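PDB 3UC9: increased recombination centers protein 6 from Saccharomyces cerevisiae, which serves as a clathrin coat accessory factor related to small G proteins and is involved in gross chromosomal rearrangements and telomere healing. Local coordinates for residues 27-31 against 72-76; 65-70 against 190-194; 125-131 against 159-163. One frame throughout, in Å; residues are numbered along the deposited sequence.

Contact 1: 27-31 against 72-76; sequences QNKIL and VHFDL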
loop_
_atom_site.group_PDB
_atom_site.type_symbol
_atom_site.label_atom_id
_atom_site.label_comp_id
_atom_site.label_asym_id
_atom_site.label_seq_id
_atom_site.Cartn_x
_atom_site.Cartn_y
_atom_site.Cartn_z
ATOM N N GLN A 27 14.797 -1.421 4.284
ATOM C CA GLN A 27 13.519 -0.849 3.878
ATOM C C GLN A 27 12.450 -1.940 3.946
ATOM O O GLN A 27 12.038 -2.499 2.925
ATOM C CB GLN A 27 13.628 -0.260 2.472
ATOM C CG GLN A 27 12.455 0.628 2.103
ATOM C CD GLN A 27 12.576 1.185 0.710
ATOM O OE1 GLN A 27 12.459 0.450 -0.273
ATOM N NE2 GLN A 27 12.821 2.486 0.611
ATOM N N ASN A 28 12.006 -2.243 5.166
ATOM C CA ASN A 28 11.140 -3.388 5.409
ATOM C C ASN A 28 9.866 -3.063 6.177
ATOM O O ASN A 28 9.301 -3.940 6.849
ATOM C CB ASN A 28 11.906 -4.511 6.121
ATOM C CG ASN A 28 12.226 -4.188 7.559
ATOM O OD1 ASN A 28 12.384 -3.019 7.934
ATOM N ND2 ASN A 28 12.333 -5.236 8.385
ATOM N N LYS A 29 9.390 -1.828 6.048
ATOM C CA LYS A 29 8.140 -1.445 6.680
ATOM C C LYS A 29 7.031 -1.414 5.626
ATOM O O LYS A 29 7.230 -0.963 4.489
ATOM C CB LYS A 29 8.253 -0.094 7.382
ATOM C CG LYS A 29 9.533 0.159 8.165
ATOM C CD LYS A 29 9.892 -0.948 9.140
ATOM C CE LYS A 29 11.201 -0.666 9.865
ATOM N NZ LYS A 29 11.792 -1.881 10.516
ATOM N N ILE A 30 5.866 -1.920 6.002
ATOM C CA ILE A 30 4.664 -1.748 5.196
ATOM C C ILE A 30 3.633 -1.018 6.051
ATOM O O ILE A 30 3.274 -1.476 7.135
ATOM C CB ILE A 30 4.105 -3.082 4.682
ATOM C CG1 ILE A 30 5.071 -3.698 3.664
ATOM C CG2 ILE A 30 2.718 -2.863 4.020
ATOM C CD1 ILE A 30 4.585 -5.022 3.085
ATOM N N LEU A 31 3.197 0.148 5.577
ATOM C CA LEU A 31 2.185 0.942 6.265
ATOM C C LEU A 31 0.826 0.664 5.631
ATOM O O LEU A 31 0.673 0.743 4.413
ATOM C CB LEU A 31 2.524 2.431 6.182
ATOM C CG LEU A 31 1.673 3.507 6.868
ATOM C CD1 LEU A 31 0.827 2.976 7.991
ATOM C CD2 LEU A 31 2.614 4.592 7.396
ATOM N N VAL A 72 11.102 -13.034 3.405
ATOM C CA VAL A 72 11.678 -11.797 3.937
ATOM C C VAL A 72 10.886 -11.418 5.185
ATOM O O VAL A 72 9.701 -11.723 5.285
ATOM C CB VAL A 72 11.666 -10.662 2.894
ATOM C CG1 VAL A 72 10.232 -10.218 2.593
ATOM C CG2 VAL A 72 12.533 -9.494 3.358
ATOM N N HIS A 73 11.551 -10.796 6.154
ATOM C CA HIS A 73 10.890 -10.365 7.375
ATOM C C HIS A 73 10.596 -8.875 7.290
ATOM O O HIS A 73 11.469 -8.095 6.895
ATOM C CB HIS A 73 11.759 -10.686 8.591
ATOM C CG HIS A 73 11.906 -12.156 8.843
ATOM N ND1 HIS A 73 11.200 -12.818 9.826
ATOM C CD2 HIS A 73 12.656 -13.096 8.222
ATOM C CE1 HIS A 73 11.516 -14.101 9.804
ATOM N NE2 HIS A 73 12.398 -14.297 8.841
ATOM N N PHE A 74 9.369 -8.490 7.645
ATOM C CA PHE A 74 8.939 -7.087 7.554
ATOM C C PHE A 74 8.123 -6.668 8.783
ATOM O O PHE A 74 7.636 -7.513 9.550
ATOM C CB PHE A 74 8.143 -6.838 6.260
ATOM C CG PHE A 74 6.754 -7.420 6.274
ATOM C CD1 PHE A 74 5.654 -6.614 6.502
ATOM C CD2 PHE A 74 6.555 -8.778 6.075
ATOM C CE1 PHE A 74 4.380 -7.147 6.521
ATOM C CE2 PHE A 74 5.297 -9.315 6.111
ATOM C CZ PHE A 74 4.203 -8.498 6.332
ATOM N N ASP A 75 7.994 -5.356 8.960
ATOM C CA ASP A 75 7.195 -4.769 10.028
ATOM C C ASP A 75 5.937 -4.139 9.417
ATOM O O ASP A 75 6.016 -3.456 8.403
ATOM C CB ASP A 75 7.997 -3.696 10.754
ATOM C CG ASP A 75 9.180 -4.251 11.535
ATOM O OD1 ASP A 75 9.263 -5.483 11.748
ATOM O OD2 ASP A 75 10.029 -3.432 11.961
ATOM N N LEU A 76 4.796 -4.363 10.061
ATOM C CA LEU A 76 3.532 -3.790 9.664
ATOM C C LEU A 76 3.245 -2.599 10.576
ATOM O O LEU A 76 3.231 -2.732 11.805
ATOM C CB LEU A 76 2.431 -4.848 9.781
ATOM C CG LEU A 76 1.069 -4.620 9.144
ATOM C CD1 LEU A 76 1.188 -4.583 7.621
ATOM C CD2 LEU A 76 0.117 -5.718 9.567
#

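Contact 2: 65-70 against 190-194; sequences WENRYY and QEIID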
loop_
_atom_site.group_PDB
_atom_site.type_symbol
_atom_site.label_atom_id
_atom_site.label_comp_id
_atom_site.label_asym_id
_atom_site.label_seq_id
_atom_site.Cartn_x
_atom_site.Cartn_y
_atom_site.Cartn_z
ATOM N N TRP A 65 6.974 -12.450 5.099
ATOM C CA TRP A 65 6.363 -12.500 3.785
ATOM C C TRP A 65 7.068 -13.593 3.014
ATOM O O TRP A 65 8.274 -13.508 2.766
ATOM C CB TRP A 65 6.468 -11.181 3.039
ATOM C CG TRP A 65 5.697 -11.221 1.744
ATOM C CD1 TRP A 65 6.194 -11.477 0.498
ATOM C CD2 TRP A 65 4.291 -11.050 1.585
ATOM N NE1 TRP A 65 5.184 -11.463 -0.428
ATOM C CE2 TRP A 65 4.002 -11.205 0.211
ATOM C CE3 TRP A 65 3.244 -10.772 2.467
ATOM C CZ2 TRP A 65 2.713 -11.082 -0.302
ATOM C CZ3 TRP A 65 1.954 -10.656 1.953
ATOM C CH2 TRP A 65 1.704 -10.802 0.584
ATOM N N GLU A 66 6.315 -14.618 2.637
ATOM C CA GLU A 66 6.892 -15.784 2.005
ATOM C C GLU A 66 6.086 -16.203 0.786
ATOM O O GLU A 66 4.855 -16.108 0.754
ATOM C CB GLU A 66 7.025 -16.948 3.003
ATOM C CG GLU A 66 5.736 -17.339 3.727
ATOM C CD GLU A 66 5.956 -18.403 4.816
ATOM O OE1 GLU A 66 7.060 -18.998 4.876
ATOM O OE2 GLU A 66 5.017 -18.642 5.613
ATOM N N ASN A 67 6.810 -16.641 -0.231
ATOM C CA ASN A 67 6.205 -17.208 -1.427
ATOM C C ASN A 67 7.070 -18.389 -1.822
ATOM O O ASN A 67 7.909 -18.839 -1.027
ATOM C CB ASN A 67 6.106 -16.141 -2.528
ATOM C CG ASN A 67 7.411 -15.397 -2.734
ATOM O OD1 ASN A 67 8.465 -16.012 -2.912
ATOM N ND2 ASN A 67 7.351 -14.067 -2.704
ATOM N N ARG A 68 6.872 -18.901 -3.032
ATOM C CA ARG A 68 7.632 -20.056 -3.501
ATOM C C ARG A 68 9.120 -19.777 -3.753
ATOM O O ARG A 68 9.907 -20.715 -3.874
ATOM C CB ARG A 68 7.000 -20.595 -4.778
ATOM C CG ARG A 68 5.666 -21.247 -4.553
ATOM C CD ARG A 68 5.019 -21.600 -5.882
ATOM N NE ARG A 68 4.365 -20.443 -6.493
ATOM C CZ ARG A 68 3.978 -20.377 -7.765
ATOM N NH1 ARG A 68 4.189 -21.398 -8.591
ATOM N NH2 ARG A 68 3.387 -19.278 -8.219
ATOM N N TYR A 69 9.495 -18.499 -3.825
ATOM C CA TYR A 69 10.847 -18.085 -4.220
ATOM C C TYR A 69 11.713 -17.672 -3.032
ATOM O O TYR A 69 12.870 -18.067 -2.949
ATOM C CB TYR A 69 10.758 -16.934 -5.219
ATOM C CG TYR A 69 9.772 -17.235 -6.323
ATOM C CD1 TYR A 69 9.987 -18.298 -7.194
ATOM C CD2 TYR A 69 8.599 -16.492 -6.463
ATOM C CE1 TYR A 69 9.073 -18.602 -8.197
ATOM C CE2 TYR A 69 7.680 -16.789 -7.464
ATOM C CZ TYR A 69 7.924 -17.844 -8.322
ATOM O OH TYR A 69 7.020 -18.136 -9.311
ATOM N N TYR A 70 11.148 -16.885 -2.119
ATOM C CA TYR A 70 11.925 -16.339 -1.000
ATOM C C TYR A 70 11.074 -16.081 0.236
ATOM O O TYR A 70 9.847 -16.131 0.178
ATOM C CB TYR A 70 12.608 -15.041 -1.436
ATOM C CG TYR A 70 11.656 -13.881 -1.691
ATOM C CD1 TYR A 70 11.287 -13.021 -0.661
ATOM C CD2 TYR A 70 11.126 -13.640 -2.965
ATOM C CE1 TYR A 70 10.412 -11.960 -0.880
ATOM C CE2 TYR A 70 10.251 -12.575 -3.194
ATOM C CZ TYR A 70 9.901 -11.735 -2.138
ATOM O OH TYR A 70 9.029 -10.680 -2.316
ATOM N N GLN A 190 -1.029 -9.087 -3.598
ATOM C CA GLN A 190 -0.046 -10.123 -3.221
ATOM C C GLN A 190 1.115 -10.183 -4.223
ATOM O O GLN A 190 2.275 -10.317 -3.833
ATOM C CB GLN A 190 -0.725 -11.493 -3.117
ATOM C CG GLN A 190 0.191 -12.623 -2.648
ATOM C CD GLN A 190 -0.530 -13.970 -2.595
ATOM O OE1 GLN A 190 -1.587 -14.142 -3.197
ATOM N NE2 GLN A 190 0.045 -14.927 -1.874
ATOM N N GLU A 191 0.794 -10.089 -5.515
ATOM C CA GLU A 191 1.807 -10.106 -6.574
ATOM C C GLU A 191 2.733 -8.890 -6.517
ATOM O O GLU A 191 3.937 -8.995 -6.777
ATOM C CB GLU A 191 1.131 -10.147 -7.947
ATOM C CG GLU A 191 2.097 -10.279 -9.114
ATOM C CD GLU A 191 1.393 -10.494 -10.444
ATOM O OE1 GLU A 191 0.454 -9.735 -10.758
ATOM O OE2 GLU A 191 1.804 -11.406 -11.184
ATOM N N ILE A 192 2.159 -7.733 -6.211
ATOM C CA ILE A 192 2.941 -6.510 -6.086
ATOM C C ILE A 192 3.954 -6.665 -4.958
ATOM O O ILE A 192 5.119 -6.312 -5.108
ATOM C CB ILE A 192 2.036 -5.291 -5.882
ATOM C CG1 ILE A 192 1.275 -4.977 -7.177
ATOM C CG2 ILE A 192 2.855 -4.086 -5.445
ATOM C CD1 ILE A 192 0.243 -3.848 -7.031
ATOM N N ILE A 193 3.535 -7.255 -3.849
ATOM C CA ILE A 193 4.447 -7.455 -2.723
ATOM C C ILE A 193 5.494 -8.518 -3.072
ATOM O O ILE A 193 6.676 -8.338 -2.800
ATOM C CB ILE A 193 3.675 -7.804 -1.437
ATOM C CG1 ILE A 193 2.738 -6.642 -1.085
ATOM C CG2 ILE A 193 4.650 -8.067 -0.259
ATOM C CD1 ILE A 193 1.791 -6.898 0.073
ATOM N N ASP A 194 5.054 -9.615 -3.686
ATOM C CA ASP A 194 5.954 -10.682 -4.112
ATOM C C ASP A 194 7.064 -10.196 -5.038
ATOM O O ASP A 194 8.197 -10.655 -4.929
ATOM C CB ASP A 194 5.188 -11.777 -4.867
ATOM C CG ASP A 194 4.413 -12.705 -3.963
ATOM O OD1 ASP A 194 4.633 -12.717 -2.734
ATOM O OD2 ASP A 194 3.582 -13.459 -4.517
HETATM O O HOH W 1 2.973 -14.585 -1.366
#

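Contact 3: 125-131 against 159-163; sequences MIAAHRN and FTNVI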
loop_
_atom_site.group_PDB
_atom_site.type_symbol
_atom_site.label_atom_id
_atom_site.label_comp_id
_atom_site.label_asym_id
_atom_site.label_seq_id
_atom_site.Cartn_x
_atom_site.Cartn_y
_atom_site.Cartn_z
ATOM N N MET A 125 4.139 11.375 -3.873
ATOM C CA MET A 125 5.183 10.601 -4.547
ATOM C C MET A 125 6.506 11.360 -4.620
ATOM O O MET A 125 7.561 10.763 -4.479
ATOM C CB MET A 125 4.725 10.179 -5.944
ATOM C CG MET A 125 3.538 9.247 -5.952
ATOM S SD MET A 125 3.628 7.820 -4.861
ATOM C CE MET A 125 5.164 7.102 -5.433
ATOM N N ILE A 126 6.461 12.677 -4.819
ATOM C CA ILE A 126 7.688 13.479 -4.775
ATOM C C ILE A 126 8.468 13.249 -3.470
ATOM O O ILE A 126 9.703 13.173 -3.482
ATOM C CB ILE A 126 7.402 15.002 -4.947
ATOM C CG1 ILE A 126 6.817 15.314 -6.331
ATOM C CG2 ILE A 126 8.664 15.825 -4.727
ATOM C CD1 ILE A 126 7.553 14.689 -7.481
ATOM N N ALA A 127 7.751 13.138 -2.356
ATOM C CA ALA A 127 8.363 12.975 -1.038
ATOM C C ALA A 127 8.757 11.523 -0.749
ATOM O O ALA A 127 9.626 11.280 0.084
ATOM C CB ALA A 127 7.410 13.495 0.067
ATOM N N ALA A 128 8.103 10.568 -1.408
ATOM C CA ALA A 128 8.332 9.142 -1.135
ATOM C C ALA A 128 9.721 8.713 -1.610
ATOM O O ALA A 128 10.286 9.281 -2.554
ATOM C CB ALA A 128 7.266 8.259 -1.815
ATOM N N HIS A 129 10.273 7.709 -0.936
ATOM C CA HIS A 129 11.426 7.005 -1.460
ATOM C C HIS A 129 11.018 6.408 -2.803
ATOM O O HIS A 129 9.879 5.964 -2.991
ATOM C CB HIS A 129 11.882 5.910 -0.487
ATOM C CG HIS A 129 13.197 5.285 -0.842
ATOM N ND1 HIS A 129 13.330 4.365 -1.859
ATOM C CD2 HIS A 129 14.435 5.448 -0.320
ATOM C CE1 HIS A 129 14.594 3.990 -1.949
ATOM N NE2 HIS A 129 15.285 4.626 -1.020
ATOM N N ARG A 130 11.965 6.411 -3.729
ATOM C CA ARG A 130 11.723 6.029 -5.119
ATOM C C ARG A 130 11.386 4.544 -5.327
ATOM O O ARG A 130 10.870 4.189 -6.374
ATOM C CB ARG A 130 12.939 6.444 -5.983
ATOM C CG ARG A 130 13.156 7.970 -6.121
ATOM C CD ARG A 130 12.278 8.615 -7.216
ATOM N NE ARG A 130 10.857 8.390 -6.969
ATOM C CZ ARG A 130 10.080 9.133 -6.182
ATOM N NH1 ARG A 130 10.548 10.216 -5.567
ATOM N NH2 ARG A 130 8.807 8.789 -6.014
ATOM N N ASN A 131 11.655 3.692 -4.341
ATOM C CA ASN A 131 11.364 2.239 -4.421
ATOM C C ASN A 131 10.040 1.786 -3.760
ATOM O O ASN A 131 9.554 0.661 -4.005
ATOM C CB ASN A 131 12.525 1.451 -3.792
ATOM C CG ASN A 131 12.422 -0.061 -4.021
ATOM O OD1 ASN A 131 12.316 -0.521 -5.165
ATOM N ND2 ASN A 131 12.493 -0.847 -2.926
ATOM N N PHE A 159 5.989 7.392 -12.030
ATOM C CA PHE A 159 7.166 7.453 -11.168
ATOM C C PHE A 159 7.970 6.148 -11.236
ATOM O O PHE A 159 7.515 5.138 -11.782
ATOM C CB PHE A 159 6.747 7.722 -9.711
ATOM C CG PHE A 159 6.280 9.134 -9.451
ATOM C CD1 PHE A 159 7.176 10.109 -9.028
ATOM C CD2 PHE A 159 4.949 9.476 -9.609
ATOM C CE1 PHE A 159 6.756 11.401 -8.780
ATOM C CE2 PHE A 159 4.519 10.773 -9.367
ATOM C CZ PHE A 159 5.426 11.735 -8.955
ATOM N N THR A 160 9.174 6.165 -10.672
ATOM C CA THR A 160 9.935 4.927 -10.494
ATOM C C THR A 160 9.087 3.886 -9.738
ATOM O O THR A 160 9.160 2.680 -10.007
ATOM C CB THR A 160 11.236 5.176 -9.687
ATOM O OG1 THR A 160 10.915 5.902 -8.497
ATOM C CG2 THR A 160 12.263 5.967 -10.501
ATOM N N ASN A 161 8.298 4.365 -8.780
ATOM C CA ASN A 161 7.506 3.512 -7.890
ATOM C C ASN A 161 6.427 2.718 -8.600
ATOM O O ASN A 161 5.853 3.187 -9.587
ATOM C CB ASN A 161 6.793 4.376 -6.848
ATOM C CG ASN A 161 7.707 5.351 -6.171
ATOM O OD1 ASN A 161 8.145 6.342 -6.767
ATOM N ND2 ASN A 161 7.985 5.102 -4.915
ATOM N N VAL A 162 6.151 1.518 -8.095
ATOM C CA VAL A 162 4.955 0.784 -8.479
ATOM C C VAL A 162 3.787 1.471 -7.784
ATOM O O VAL A 162 3.760 1.575 -6.552
ATOM C CB VAL A 162 5.038 -0.695 -8.059
ATOM C CG1 VAL A 162 3.694 -1.410 -8.300
ATOM C CG2 VAL A 162 6.189 -1.388 -8.803
ATOM N N ILE A 163 2.850 1.973 -8.577
ATOM C CA ILE A 163 1.653 2.625 -8.046
ATOM C C ILE A 163 0.477 1.935 -8.692
ATOM O O ILE A 163 0.438 1.818 -9.912
ATOM C CB ILE A 163 1.592 4.113 -8.406
ATOM C CG1 ILE A 163 2.809 4.856 -7.861
ATOM C CG2 ILE A 163 0.289 4.737 -7.874
ATOM C CD1 ILE A 163 2.841 6.309 -8.235
HETATM O O HOH W 2 8.039 0.132 -6.175
#

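Contact 1: 27-31 against 72-76
Lys29 and Ile30 pair in parallel with Asp75 and Leu76, the strand axes approaching to 4.8 Å at an angle of 34°. The ladder begins just before the strand proper: Asp75 N gives its hydrogen to Asn28 O at 2.9 Å, and Asp75 O takes one back from Ile30 N, so the N and O of Asp75 bond the residues before and after Lys29, as in a parallel ladder. Side chains alternate between the faces. On that of Lys29 and Asp75 the two lie side by side and point the same way. The lysine chain bends at chi2 (-51°) and then runs extended beside Asp75, bringing NZ above the carboxylate plane to form a salt bridge to Asp75 OD2 of 2.8 Å. The same NZ donates to Asn28 OD1 at 2.9 Å, while Asn28 ND2 makes a weak hydrogen bond to His73 O, so the amide is used at both its oxygen and its nitrogen. Asp75 OD1 is taken by the backbone N of Asp62 in the next strand, which gives this buried acid a second partner. A lysine suits the place because its long chain can cross to the neighbouring strand and bring a charge to that acid. The other face is apolar: Ile30 CD1 reaches the Phe74 ring at CD1, 3.9 Å away, and Ile30 CG2 lies 4.3 Å from Leu76 CD1; Phe74 also lies against Trp65 of strand 59-66. Parallel pairing of the first strand, 29-35, with 71-81 belongs to the central sheet of a Rossmann-like α/β domain, as in small G proteins.

Contact 2: 65-70 against 190-194
Over one face of the Trp65 indole lies Ile193, whose CG2 methyl makes a CH-pi contact 3.4 Å from the centroid of the five-membered ring and only 18° off its normal. At the indole edge stand Gln190 O and Asp194 OD1, and the Tyr70 ring has Asp194 O at its own edge. The methyl gets there because Ile193 places CG2 anti to its backbone N, with CG1 beside that nitrogen. Trp65 NE1 donates to Asp194 OD1 at 2.7 Å, meeting it nearly along its C-O axis, though the bond is bent at the hydrogen (139°). Asn67 ND2 reaches the same oxygen at 3.0 Å from above the carboxylate plane, the two flat groups standing 90° apart. A water that also bonds Glu66 O and Gln190 NE2 donates to Asp194 OD1 too; three donors around one oxygen would probably stabilise the ionised acid. An asparagine suits its turn because its other end, OD1, accepts from Tyr69 N, an Asx turn, and also from Tyr70 N, completing an Asx motif that fixes the amide while ND2 faces the helix. Tyr70 OH bonds Asp194 O at 2.7 Å and is shared with Trp198 NE1. The contact lays helix 185-195 against the end of edge strand 59-66 and the turn leading into strand 71-81, with Leu49 of helix 39-50 touching Trp65, and Phe50 and, from strand 133-138, Phe133 touching Ile193.

Contact 3: 125-131 against 159-163
Met125 lays its CB over the centre of the Phe159 ring, 3.5 Å from the centroid and 13° off the normal, a CH-pi contact. Ile126 approaches the same ring at its edge, where CD1 comes to 3.6 Å from Phe159 CE1. The methionine, bent at chi2 and chi3, then carries its tip to that of Ile163, Met125 SD lying 3.8 Å from Ile163 CD1; a flexible thioether chain suits such a curled path. Arg130 is curled as well, its chain turning at chi2 (-83°) and chi3 so that the guanidinium comes back against the helix end. NH1 and NH2 converge end-on upon Met125 O, both from one face of the carbonyl plane. Toward the loop, NH2 donates to Asn161 OD1 at 2.6 Å and NE to Thr160 OG1 at 2.9 Å, with guanidinium and amide planes 74° apart. Thr160 OG1 in turn donates to Arg130 O, accepting and giving with the same residue. Asn161, buried, spends ND2 on His129 O at 2.8 Å and on Thr132 O. A leucine in place of Arg130 would probably leave Met125 O and Asn161 OD1 without their cationic donor and Thr160 OG1 without its N-H partner. Here a planar cation with several N-H groups bonds a helix C-terminus to a loop, joining the end of helix 121-127 to the segment that enters edge strand 163-167, loop packing at the rim of a Rossmann-like α/β domain.

How the contacts relate
Contacts 1 and 2 share the sheet, since strand 71-81 lies between 29-35 and 59-66, and they meet where Val72 O faces Trp65 N; contact 3 lies beside strand 163-167, the other outermost strand, where Ile192 packs on Val162. Contact 1 is backbone pairing between inner strands, its centre about 11 Å from the chain centre. Contact 2 is farthest out, about 15 Å, yet none of its touching residues is exposed; contact 3, about 12 Å, mixes buried and exposed residues. Each of these two pairs a CH-pi contact with a polar cluster: an acid collecting donors in contact 2, an arginine distributing them in contact 3. Asn131 ND2 bonds Gln27 OE1, linking contacts 1 and 3, and also Asp197 O.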